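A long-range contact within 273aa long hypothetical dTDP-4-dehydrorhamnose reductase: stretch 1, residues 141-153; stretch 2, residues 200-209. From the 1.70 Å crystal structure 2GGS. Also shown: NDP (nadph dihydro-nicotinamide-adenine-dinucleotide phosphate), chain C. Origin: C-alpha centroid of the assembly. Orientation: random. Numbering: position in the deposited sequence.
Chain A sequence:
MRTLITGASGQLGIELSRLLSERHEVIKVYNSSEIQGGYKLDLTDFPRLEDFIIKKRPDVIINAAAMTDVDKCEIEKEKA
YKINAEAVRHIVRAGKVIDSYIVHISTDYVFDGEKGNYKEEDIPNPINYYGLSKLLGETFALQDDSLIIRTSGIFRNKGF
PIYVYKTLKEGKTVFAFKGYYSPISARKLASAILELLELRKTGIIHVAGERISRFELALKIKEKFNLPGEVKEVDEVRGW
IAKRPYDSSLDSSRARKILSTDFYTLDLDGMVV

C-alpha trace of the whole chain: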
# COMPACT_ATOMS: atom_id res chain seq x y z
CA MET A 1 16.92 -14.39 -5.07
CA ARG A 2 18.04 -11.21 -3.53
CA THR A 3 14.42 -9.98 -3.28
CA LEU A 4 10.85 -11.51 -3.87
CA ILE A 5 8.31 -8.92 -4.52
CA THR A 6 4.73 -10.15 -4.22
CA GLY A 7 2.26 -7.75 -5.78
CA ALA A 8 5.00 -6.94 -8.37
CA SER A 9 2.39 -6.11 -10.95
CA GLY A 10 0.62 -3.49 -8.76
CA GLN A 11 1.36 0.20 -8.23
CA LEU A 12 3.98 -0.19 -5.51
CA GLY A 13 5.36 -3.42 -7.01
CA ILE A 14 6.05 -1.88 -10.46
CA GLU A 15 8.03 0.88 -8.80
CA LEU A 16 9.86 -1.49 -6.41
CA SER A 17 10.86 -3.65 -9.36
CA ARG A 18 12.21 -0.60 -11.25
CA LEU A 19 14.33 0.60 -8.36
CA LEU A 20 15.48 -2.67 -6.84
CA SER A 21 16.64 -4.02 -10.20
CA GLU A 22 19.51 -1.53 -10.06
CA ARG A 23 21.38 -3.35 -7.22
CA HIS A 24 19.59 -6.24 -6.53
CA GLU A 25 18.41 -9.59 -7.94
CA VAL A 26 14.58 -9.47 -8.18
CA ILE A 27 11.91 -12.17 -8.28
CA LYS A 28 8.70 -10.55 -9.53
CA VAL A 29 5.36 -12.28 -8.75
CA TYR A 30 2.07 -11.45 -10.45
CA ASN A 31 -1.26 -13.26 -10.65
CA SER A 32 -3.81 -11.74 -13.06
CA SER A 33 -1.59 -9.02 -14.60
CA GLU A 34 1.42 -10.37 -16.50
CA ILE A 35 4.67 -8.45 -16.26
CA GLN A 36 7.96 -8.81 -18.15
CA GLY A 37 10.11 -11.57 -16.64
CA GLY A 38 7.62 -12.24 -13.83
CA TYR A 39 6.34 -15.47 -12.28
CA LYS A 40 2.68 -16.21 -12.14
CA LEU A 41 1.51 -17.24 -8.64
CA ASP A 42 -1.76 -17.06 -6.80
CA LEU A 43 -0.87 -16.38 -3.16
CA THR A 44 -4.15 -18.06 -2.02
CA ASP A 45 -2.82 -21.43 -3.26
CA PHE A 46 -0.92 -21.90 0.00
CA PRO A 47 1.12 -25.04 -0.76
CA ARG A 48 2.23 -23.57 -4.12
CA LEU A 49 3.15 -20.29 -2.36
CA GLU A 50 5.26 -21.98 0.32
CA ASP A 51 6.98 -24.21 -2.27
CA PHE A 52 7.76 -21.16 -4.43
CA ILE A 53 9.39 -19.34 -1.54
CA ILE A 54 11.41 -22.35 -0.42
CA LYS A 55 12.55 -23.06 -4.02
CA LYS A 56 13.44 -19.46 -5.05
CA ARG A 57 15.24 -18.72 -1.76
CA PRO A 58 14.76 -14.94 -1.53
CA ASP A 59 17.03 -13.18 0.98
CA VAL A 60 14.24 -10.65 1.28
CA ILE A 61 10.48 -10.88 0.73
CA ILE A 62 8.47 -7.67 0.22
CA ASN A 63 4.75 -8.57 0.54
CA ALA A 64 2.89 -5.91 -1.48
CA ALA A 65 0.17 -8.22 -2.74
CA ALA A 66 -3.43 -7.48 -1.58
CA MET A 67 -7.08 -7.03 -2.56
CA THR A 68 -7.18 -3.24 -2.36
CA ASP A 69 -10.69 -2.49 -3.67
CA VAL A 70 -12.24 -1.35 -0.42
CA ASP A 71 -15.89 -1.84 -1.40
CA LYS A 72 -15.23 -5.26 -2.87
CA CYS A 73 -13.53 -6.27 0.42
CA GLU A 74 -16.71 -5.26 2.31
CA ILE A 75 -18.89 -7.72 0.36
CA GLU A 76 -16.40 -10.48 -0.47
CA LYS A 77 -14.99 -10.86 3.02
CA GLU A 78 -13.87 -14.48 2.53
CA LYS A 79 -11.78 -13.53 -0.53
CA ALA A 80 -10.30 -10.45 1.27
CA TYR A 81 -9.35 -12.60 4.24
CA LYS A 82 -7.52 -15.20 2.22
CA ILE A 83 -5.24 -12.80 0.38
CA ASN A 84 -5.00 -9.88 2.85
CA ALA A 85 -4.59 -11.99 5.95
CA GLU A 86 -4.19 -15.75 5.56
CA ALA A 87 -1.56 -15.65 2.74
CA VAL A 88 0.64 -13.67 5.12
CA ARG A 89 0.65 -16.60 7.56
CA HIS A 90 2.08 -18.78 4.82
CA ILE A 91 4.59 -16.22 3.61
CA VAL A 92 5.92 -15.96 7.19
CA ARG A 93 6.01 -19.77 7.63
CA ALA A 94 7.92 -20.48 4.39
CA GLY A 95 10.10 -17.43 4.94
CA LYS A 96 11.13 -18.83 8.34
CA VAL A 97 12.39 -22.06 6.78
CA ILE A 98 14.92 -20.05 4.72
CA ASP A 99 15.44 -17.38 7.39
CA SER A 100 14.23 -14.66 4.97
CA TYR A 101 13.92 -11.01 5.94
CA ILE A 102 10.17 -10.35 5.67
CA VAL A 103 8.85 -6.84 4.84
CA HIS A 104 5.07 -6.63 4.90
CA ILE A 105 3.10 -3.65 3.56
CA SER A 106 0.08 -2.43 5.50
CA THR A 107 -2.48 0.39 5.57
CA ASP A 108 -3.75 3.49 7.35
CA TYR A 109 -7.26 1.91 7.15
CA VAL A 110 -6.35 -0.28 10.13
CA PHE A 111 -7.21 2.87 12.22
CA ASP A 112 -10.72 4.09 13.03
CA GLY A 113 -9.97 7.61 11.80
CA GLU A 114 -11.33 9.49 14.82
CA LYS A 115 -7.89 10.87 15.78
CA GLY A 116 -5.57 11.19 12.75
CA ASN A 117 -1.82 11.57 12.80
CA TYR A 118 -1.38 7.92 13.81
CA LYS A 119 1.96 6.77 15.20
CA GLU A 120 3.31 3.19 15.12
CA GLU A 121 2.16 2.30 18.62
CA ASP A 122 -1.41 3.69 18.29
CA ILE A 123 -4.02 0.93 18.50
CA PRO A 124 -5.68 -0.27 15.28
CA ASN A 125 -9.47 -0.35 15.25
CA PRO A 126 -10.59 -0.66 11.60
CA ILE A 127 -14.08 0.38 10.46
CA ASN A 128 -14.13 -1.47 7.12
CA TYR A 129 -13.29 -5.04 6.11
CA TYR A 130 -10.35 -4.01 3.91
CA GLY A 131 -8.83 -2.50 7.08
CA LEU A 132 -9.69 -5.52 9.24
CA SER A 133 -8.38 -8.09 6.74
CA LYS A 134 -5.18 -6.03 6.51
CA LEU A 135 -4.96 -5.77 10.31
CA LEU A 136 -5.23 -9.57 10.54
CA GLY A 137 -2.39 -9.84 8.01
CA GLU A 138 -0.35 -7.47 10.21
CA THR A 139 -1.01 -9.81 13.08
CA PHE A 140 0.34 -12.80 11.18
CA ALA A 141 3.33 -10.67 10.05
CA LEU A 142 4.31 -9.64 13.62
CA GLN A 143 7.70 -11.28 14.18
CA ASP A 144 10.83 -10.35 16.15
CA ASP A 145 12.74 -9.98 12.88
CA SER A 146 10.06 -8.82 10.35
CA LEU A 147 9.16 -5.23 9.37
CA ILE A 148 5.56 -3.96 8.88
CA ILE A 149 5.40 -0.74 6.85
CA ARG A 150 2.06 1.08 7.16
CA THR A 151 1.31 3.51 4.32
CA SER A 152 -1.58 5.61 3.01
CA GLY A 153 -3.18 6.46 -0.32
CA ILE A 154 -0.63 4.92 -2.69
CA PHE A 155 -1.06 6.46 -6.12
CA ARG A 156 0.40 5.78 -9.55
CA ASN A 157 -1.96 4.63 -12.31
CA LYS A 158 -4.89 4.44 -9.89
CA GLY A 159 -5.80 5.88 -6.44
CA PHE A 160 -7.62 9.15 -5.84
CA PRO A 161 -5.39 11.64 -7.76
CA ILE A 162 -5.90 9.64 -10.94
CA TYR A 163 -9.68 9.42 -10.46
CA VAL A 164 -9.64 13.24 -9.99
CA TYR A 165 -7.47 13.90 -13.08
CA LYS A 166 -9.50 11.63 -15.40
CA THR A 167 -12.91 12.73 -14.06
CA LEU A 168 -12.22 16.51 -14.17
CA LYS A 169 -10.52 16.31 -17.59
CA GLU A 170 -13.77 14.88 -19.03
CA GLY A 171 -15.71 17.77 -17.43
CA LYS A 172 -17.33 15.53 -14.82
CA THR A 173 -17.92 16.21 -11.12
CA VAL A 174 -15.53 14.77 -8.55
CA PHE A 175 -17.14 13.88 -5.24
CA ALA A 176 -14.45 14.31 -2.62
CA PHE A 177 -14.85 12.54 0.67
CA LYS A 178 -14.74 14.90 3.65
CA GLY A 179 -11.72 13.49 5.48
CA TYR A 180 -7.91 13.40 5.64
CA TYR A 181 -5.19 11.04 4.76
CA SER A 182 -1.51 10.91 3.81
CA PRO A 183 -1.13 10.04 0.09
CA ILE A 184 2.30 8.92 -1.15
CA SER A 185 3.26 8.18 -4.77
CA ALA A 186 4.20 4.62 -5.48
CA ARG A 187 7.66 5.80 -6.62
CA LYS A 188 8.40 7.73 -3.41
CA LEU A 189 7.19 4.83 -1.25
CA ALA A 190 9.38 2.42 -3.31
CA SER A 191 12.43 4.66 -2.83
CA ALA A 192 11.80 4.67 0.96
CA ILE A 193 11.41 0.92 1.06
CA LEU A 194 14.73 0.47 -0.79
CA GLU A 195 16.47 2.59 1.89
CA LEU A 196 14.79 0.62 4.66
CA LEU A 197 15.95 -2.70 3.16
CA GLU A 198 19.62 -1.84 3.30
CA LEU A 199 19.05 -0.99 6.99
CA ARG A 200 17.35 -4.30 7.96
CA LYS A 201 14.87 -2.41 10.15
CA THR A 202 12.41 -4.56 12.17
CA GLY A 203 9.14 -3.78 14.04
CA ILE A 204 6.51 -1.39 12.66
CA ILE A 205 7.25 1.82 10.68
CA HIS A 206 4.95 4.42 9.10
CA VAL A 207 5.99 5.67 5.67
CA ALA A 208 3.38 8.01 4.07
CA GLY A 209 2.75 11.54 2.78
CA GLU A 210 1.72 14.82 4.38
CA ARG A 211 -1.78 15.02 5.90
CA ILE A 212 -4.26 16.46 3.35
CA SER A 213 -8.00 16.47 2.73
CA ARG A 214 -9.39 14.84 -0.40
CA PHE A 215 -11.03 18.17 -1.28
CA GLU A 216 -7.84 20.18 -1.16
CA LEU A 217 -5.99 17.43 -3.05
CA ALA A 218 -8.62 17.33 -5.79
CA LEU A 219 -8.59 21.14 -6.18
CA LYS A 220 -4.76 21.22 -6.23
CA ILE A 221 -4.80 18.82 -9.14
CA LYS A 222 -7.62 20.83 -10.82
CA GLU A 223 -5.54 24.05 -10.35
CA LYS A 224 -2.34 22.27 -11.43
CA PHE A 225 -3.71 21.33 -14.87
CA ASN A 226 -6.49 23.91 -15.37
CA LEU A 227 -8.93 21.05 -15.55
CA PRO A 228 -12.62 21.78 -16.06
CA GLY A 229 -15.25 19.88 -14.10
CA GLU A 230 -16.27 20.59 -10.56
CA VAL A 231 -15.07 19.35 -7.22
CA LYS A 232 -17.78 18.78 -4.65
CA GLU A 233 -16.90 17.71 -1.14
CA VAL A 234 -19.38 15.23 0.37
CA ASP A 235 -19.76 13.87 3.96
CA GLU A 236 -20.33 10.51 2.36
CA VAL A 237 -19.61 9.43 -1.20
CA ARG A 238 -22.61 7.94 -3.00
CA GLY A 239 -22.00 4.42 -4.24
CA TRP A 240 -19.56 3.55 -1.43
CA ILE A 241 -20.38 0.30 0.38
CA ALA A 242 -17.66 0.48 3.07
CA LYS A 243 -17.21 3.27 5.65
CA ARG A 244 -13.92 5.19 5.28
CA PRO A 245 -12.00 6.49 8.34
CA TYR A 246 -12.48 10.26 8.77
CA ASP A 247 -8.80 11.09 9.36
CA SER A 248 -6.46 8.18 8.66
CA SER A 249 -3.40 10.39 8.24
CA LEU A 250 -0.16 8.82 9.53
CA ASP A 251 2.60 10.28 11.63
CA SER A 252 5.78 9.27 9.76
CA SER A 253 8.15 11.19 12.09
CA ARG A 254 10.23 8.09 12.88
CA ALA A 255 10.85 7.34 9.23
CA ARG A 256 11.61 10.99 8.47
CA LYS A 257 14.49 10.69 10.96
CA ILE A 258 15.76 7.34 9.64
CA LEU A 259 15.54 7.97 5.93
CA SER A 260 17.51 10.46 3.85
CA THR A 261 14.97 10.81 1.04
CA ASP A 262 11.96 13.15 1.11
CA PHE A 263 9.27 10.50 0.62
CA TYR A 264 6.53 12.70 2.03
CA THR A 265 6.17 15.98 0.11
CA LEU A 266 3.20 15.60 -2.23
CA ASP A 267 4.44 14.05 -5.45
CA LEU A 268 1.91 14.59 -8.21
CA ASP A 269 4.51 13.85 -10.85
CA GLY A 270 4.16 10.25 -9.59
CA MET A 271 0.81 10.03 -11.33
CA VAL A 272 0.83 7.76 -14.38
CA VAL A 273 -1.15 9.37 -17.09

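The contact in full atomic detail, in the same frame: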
# COMPACT_ATOMS: atom_id res chain seq x y z
N ALA A 141 2.00 -11.18 10.44
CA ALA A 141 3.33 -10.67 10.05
C ALA A 141 4.21 -10.26 11.24
O ALA A 141 5.43 -10.13 11.08
CB ALA A 141 3.19 -9.53 9.09
N LEU A 142 3.59 -10.09 12.40
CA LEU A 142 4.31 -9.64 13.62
C LEU A 142 5.33 -10.67 14.04
O LEU A 142 4.95 -11.74 14.50
CB LEU A 142 3.33 -9.34 14.77
CG LEU A 142 2.71 -7.95 14.71
CD1 LEU A 142 1.37 -7.85 15.48
CD2 LEU A 142 3.73 -6.93 15.24
N GLN A 143 6.62 -10.35 13.86
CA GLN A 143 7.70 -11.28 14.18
C GLN A 143 8.88 -10.47 14.71
O GLN A 143 9.08 -9.32 14.30
CB GLN A 143 8.12 -12.12 12.96
CG GLN A 143 7.00 -12.92 12.27
CD GLN A 143 6.40 -14.01 13.16
OE1 GLN A 143 7.09 -14.61 13.99
NE2 GLN A 143 5.10 -14.28 12.99
N ASP A 144 9.68 -11.07 15.59
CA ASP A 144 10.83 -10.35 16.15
C ASP A 144 11.72 -9.74 15.08
O ASP A 144 12.19 -8.61 15.25
CB ASP A 144 11.64 -11.24 17.10
CG ASP A 144 10.98 -11.38 18.47
OD1 ASP A 144 11.58 -12.04 19.35
OD2 ASP A 144 9.88 -10.82 18.68
N ASP A 145 11.87 -10.44 13.96
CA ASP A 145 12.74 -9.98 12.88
C ASP A 145 12.05 -9.60 11.55
O ASP A 145 12.69 -9.56 10.51
CB ASP A 145 13.85 -11.02 12.62
CG ASP A 145 13.31 -12.40 12.22
OD1 ASP A 145 12.06 -12.62 12.14
OD2 ASP A 145 14.17 -13.29 12.03
N SER A 146 10.75 -9.31 11.57
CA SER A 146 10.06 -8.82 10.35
C SER A 146 9.82 -7.31 10.49
O SER A 146 9.90 -6.78 11.60
CB SER A 146 8.71 -9.50 10.14
OG SER A 146 7.78 -9.01 11.06
N LEU A 147 9.49 -6.67 9.38
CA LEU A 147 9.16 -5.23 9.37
C LEU A 147 7.77 -5.07 8.73
O LEU A 147 7.54 -5.60 7.63
CB LEU A 147 10.16 -4.47 8.50
CG LEU A 147 9.96 -2.96 8.44
CD1 LEU A 147 10.07 -2.35 9.86
CD2 LEU A 147 10.95 -2.36 7.45
N ILE A 148 6.88 -4.34 9.41
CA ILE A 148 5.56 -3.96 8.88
C ILE A 148 5.69 -2.47 8.54
O ILE A 148 6.06 -1.65 9.40
CB ILE A 148 4.41 -4.16 9.88
CG1 ILE A 148 4.13 -5.67 10.09
CG2 ILE A 148 3.14 -3.42 9.43
CD1 ILE A 148 3.40 -5.97 11.39
N ILE A 149 5.40 -2.14 7.29
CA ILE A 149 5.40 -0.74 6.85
C ILE A 149 3.96 -0.32 6.61
O ILE A 149 3.33 -0.84 5.69
CB ILE A 149 6.23 -0.55 5.56
CG1 ILE A 149 7.69 -1.00 5.70
CG2 ILE A 149 6.15 0.91 5.12
CD1 ILE A 149 8.50 -0.80 4.43
N ARG A 150 3.43 0.60 7.42
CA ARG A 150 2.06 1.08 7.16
C ARG A 150 2.17 2.31 6.26
O ARG A 150 2.99 3.19 6.48
CB ARG A 150 1.33 1.47 8.42
CG ARG A 150 1.20 0.34 9.45
CD ARG A 150 0.03 0.64 10.41
NE ARG A 150 -0.15 -0.39 11.44
CZ ARG A 150 0.18 -0.22 12.73
NH1 ARG A 150 0.73 0.93 13.15
NH2 ARG A 150 -0.03 -1.20 13.59
N THR A 151 1.29 2.38 5.27
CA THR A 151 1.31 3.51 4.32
C THR A 151 -0.14 3.93 4.01
O THR A 151 -1.10 3.29 4.49
CB THR A 151 2.16 3.19 3.09
OG1 THR A 151 2.42 4.37 2.32
CG2 THR A 151 1.49 2.16 2.22
N SER A 152 -0.28 4.98 3.22
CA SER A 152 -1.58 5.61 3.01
C SER A 152 -1.70 6.06 1.56
O SER A 152 -0.79 6.68 1.04
CB SER A 152 -1.70 6.82 3.95
OG SER A 152 -2.86 7.58 3.68
N GLY A 153 -2.84 5.78 0.93
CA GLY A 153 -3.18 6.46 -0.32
C GLY A 153 -2.15 6.33 -1.42
O GLY A 153 -1.87 7.28 -2.15
N ARG A 200 17.88 -3.13 7.22
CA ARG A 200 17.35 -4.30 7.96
C ARG A 200 16.56 -3.92 9.22
O ARG A 200 16.59 -4.60 10.24
CB ARG A 200 18.43 -5.36 8.25
CG ARG A 200 18.70 -6.26 7.08
CD ARG A 200 18.81 -7.74 7.48
NE ARG A 200 18.95 -8.66 6.32
CZ ARG A 200 18.72 -8.35 5.04
NH1 ARG A 200 18.32 -7.13 4.68
NH2 ARG A 200 18.88 -9.26 4.09
N LYS A 201 15.83 -2.80 9.13
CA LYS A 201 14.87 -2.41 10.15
C LYS A 201 13.83 -3.50 10.44
O LYS A 201 13.42 -4.22 9.54
CB LYS A 201 14.16 -1.14 9.71
CG LYS A 201 14.84 0.13 10.14
CD LYS A 201 13.86 1.05 10.85
CE LYS A 201 13.61 0.54 12.27
NZ LYS A 201 13.06 1.54 13.20
N THR A 202 13.43 -3.61 11.71
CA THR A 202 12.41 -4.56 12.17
C THR A 202 11.36 -3.79 12.99
O THR A 202 11.59 -2.61 13.33
CB THR A 202 13.00 -5.76 12.98
OG1 THR A 202 13.60 -5.29 14.20
CG2 THR A 202 14.03 -6.54 12.18
N GLY A 203 10.22 -4.42 13.27
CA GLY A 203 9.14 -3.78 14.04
C GLY A 203 8.04 -3.23 13.15
O GLY A 203 7.66 -3.87 12.17
N ILE A 204 7.52 -2.06 13.50
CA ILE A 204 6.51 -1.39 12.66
C ILE A 204 7.06 0.00 12.31
O ILE A 204 7.76 0.61 13.11
CB ILE A 204 5.17 -1.24 13.39
CG1 ILE A 204 4.70 -2.61 13.90
CG2 ILE A 204 4.11 -0.61 12.47
CD1 ILE A 204 3.47 -2.56 14.75
N ILE A 205 6.80 0.47 11.09
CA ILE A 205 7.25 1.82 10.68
C ILE A 205 6.20 2.42 9.77
O ILE A 205 5.66 1.71 8.92
CB ILE A 205 8.68 1.85 10.06
CG1 ILE A 205 9.22 3.28 9.84
CG2 ILE A 205 8.71 1.10 8.70
CD1 ILE A 205 10.71 3.29 9.40
N HIS A 206 5.88 3.69 9.98
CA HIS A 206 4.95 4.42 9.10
C HIS A 206 5.72 5.16 8.04
O HIS A 206 6.62 5.96 8.35
CB HIS A 206 4.09 5.42 9.88
CG HIS A 206 3.07 4.77 10.75
ND1 HIS A 206 2.23 5.47 11.57
CD2 HIS A 206 2.76 3.45 10.93
CE1 HIS A 206 1.43 4.63 12.21
NE2 HIS A 206 1.71 3.40 11.80
N VAL A 207 5.37 4.93 6.78
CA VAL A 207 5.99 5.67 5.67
C VAL A 207 4.84 6.16 4.76
O VAL A 207 4.33 5.40 3.94
CB VAL A 207 7.01 4.82 4.86
CG1 VAL A 207 7.67 5.66 3.80
CG2 VAL A 207 8.09 4.18 5.76
N ALA A 208 4.44 7.43 4.90
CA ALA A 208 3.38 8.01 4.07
C ALA A 208 3.57 9.51 3.88
O ALA A 208 4.60 10.06 4.30
CB ALA A 208 2.01 7.72 4.68
N GLY A 209 2.61 10.15 3.23
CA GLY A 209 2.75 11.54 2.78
C GLY A 209 2.34 12.53 3.85
O GLY A 209 2.17 12.19 4.98
PA NDP C . -2.50 -2.77 -6.29
O1A NDP C . -3.96 -2.95 -6.23
O2A NDP C . -2.04 -1.88 -7.39
O5B NDP C . -1.74 -4.15 -6.44
C5B NDP C . -2.24 -5.32 -5.80
C4B NDP C . -1.25 -6.40 -6.12
O4B NDP C . -1.63 -7.56 -5.38
C3B NDP C . -1.18 -6.74 -7.60
O3B NDP C . 0.16 -6.95 -7.95
C2B NDP C . -1.95 -8.07 -7.64
O2B NDP C . -1.45 -8.84 -8.70
C1B NDP C . -1.55 -8.65 -6.29
N9A NDP C . -2.47 -9.70 -5.87
C8A NDP C . -3.77 -9.55 -5.48
N7A NDP C . -4.28 -10.79 -5.20
C5A NDP C . -3.30 -11.69 -5.42
C6A NDP C . -3.26 -13.09 -5.31
N6A NDP C . -4.39 -13.78 -5.01
N1A NDP C . -2.09 -13.70 -5.64
C2A NDP C . -0.95 -13.02 -6.06
N3A NDP C . -1.00 -11.65 -6.18
C4A NDP C . -2.16 -11.02 -5.87
O3 NDP C . -2.12 -2.28 -4.79
PN NDP C . -1.02 -1.17 -4.38
O1N NDP C . 0.23 -1.29 -5.08
O2N NDP C . -1.81 0.08 -4.42
O5D NDP C . -0.86 -1.54 -2.83
C5D NDP C . 0.34 -2.15 -2.36
C4D NDP C . 0.26 -2.49 -0.88
O4D NDP C . 0.04 -1.29 -0.17
C3D NDP C . -0.89 -3.42 -0.51
O3D NDP C . -0.39 -4.16 0.58
C2D NDP C . -1.99 -2.50 -0.04
O2D NDP C . -2.87 -3.17 0.83
C1D NDP C . -1.12 -1.42 0.66
N1N NDP C . -1.85 -0.15 0.74
C2N NDP C . -2.43 0.33 -0.40
C3N NDP C . -2.97 1.61 -0.46
C7N NDP C . -3.59 2.07 -1.74
O7N NDP C . -4.34 3.26 -1.74
N7N NDP C . -3.45 1.35 -2.85
C4N NDP C . -2.94 2.52 0.75
C5N NDP C . -2.31 1.90 1.97
C6N NDP C . -1.78 0.60 1.90
P2B NDP C . -2.27 -9.00 -10.13
O1X NDP C . -1.20 -9.48 -11.03
O2X NDP C . -2.85 -7.68 -10.51
O3X NDP C . -3.42 -10.02 -9.97
O HOH W 1 7.18 -6.85 12.91

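The two stretches are joined chiefly by a parallel β-ladder, strand 147-151 beside strand 203-206, with axes 4.7 Å apart at closest approach and N-to-C directions 21° apart. Five backbone hydrogen bonds define it: Gly203 N to Ser146 O (2.9 Å), Ile148 N to Gly203 O (2.9 Å), Ile205 N to Ile148 O (2.8 Å), Arg150 N to Ile205 O (2.9 Å) and Val207 N to Arg150 O (3.0 Å). Their N-H...acceptor angles, 149° to 167°, support each assignment, and the alternation of donor and acceptor is the parallel pattern. CA-H...O contacts supplement it, the shortest from Ile149 CA to Ile205 O (3.2 Å).

Two side-chain hydrogen bonds reinforce the ladder. Thr151 OG1 donates to Val207 O at 2.7 Å, just beyond the paired strand residues. Arg150 NH1 donates to His206 NE2 at 3.0 Å and 157°; each group meets the other at its edge, near its plane, as an in-plane N-H and a ring nitrogen lone pair require. Arg150 (chi1 m, then t, t) is extended enough to bring its guanidinium face over Ile204 CG2, 3.8 Å from NH1. The remaining guanidinium nitrogens are satisfied elsewhere in the structure.

Packing divides by sheet face. Leu147, Ile149 and Ile205 share one: Ile205 CG2 lies 3.9 Å from Leu147 CD1 and 3.8 Å from Ile149 CG1, so the Ile205 branch contacts both neighbours. On the other, Ile148 CG2 and Ile204 CG2 are 4.3 Å apart, beside Arg150 and His206. Gly203 suits its phi/psi of 99/-140, where a CB would jam against the preceding carbonyl oxygen.

At the far end, Ser152 CB packs 3.9 Å from Ala208 CB; Ser152 N is buried without a partner. Altogether 768 Å² is buried, summed over both sides.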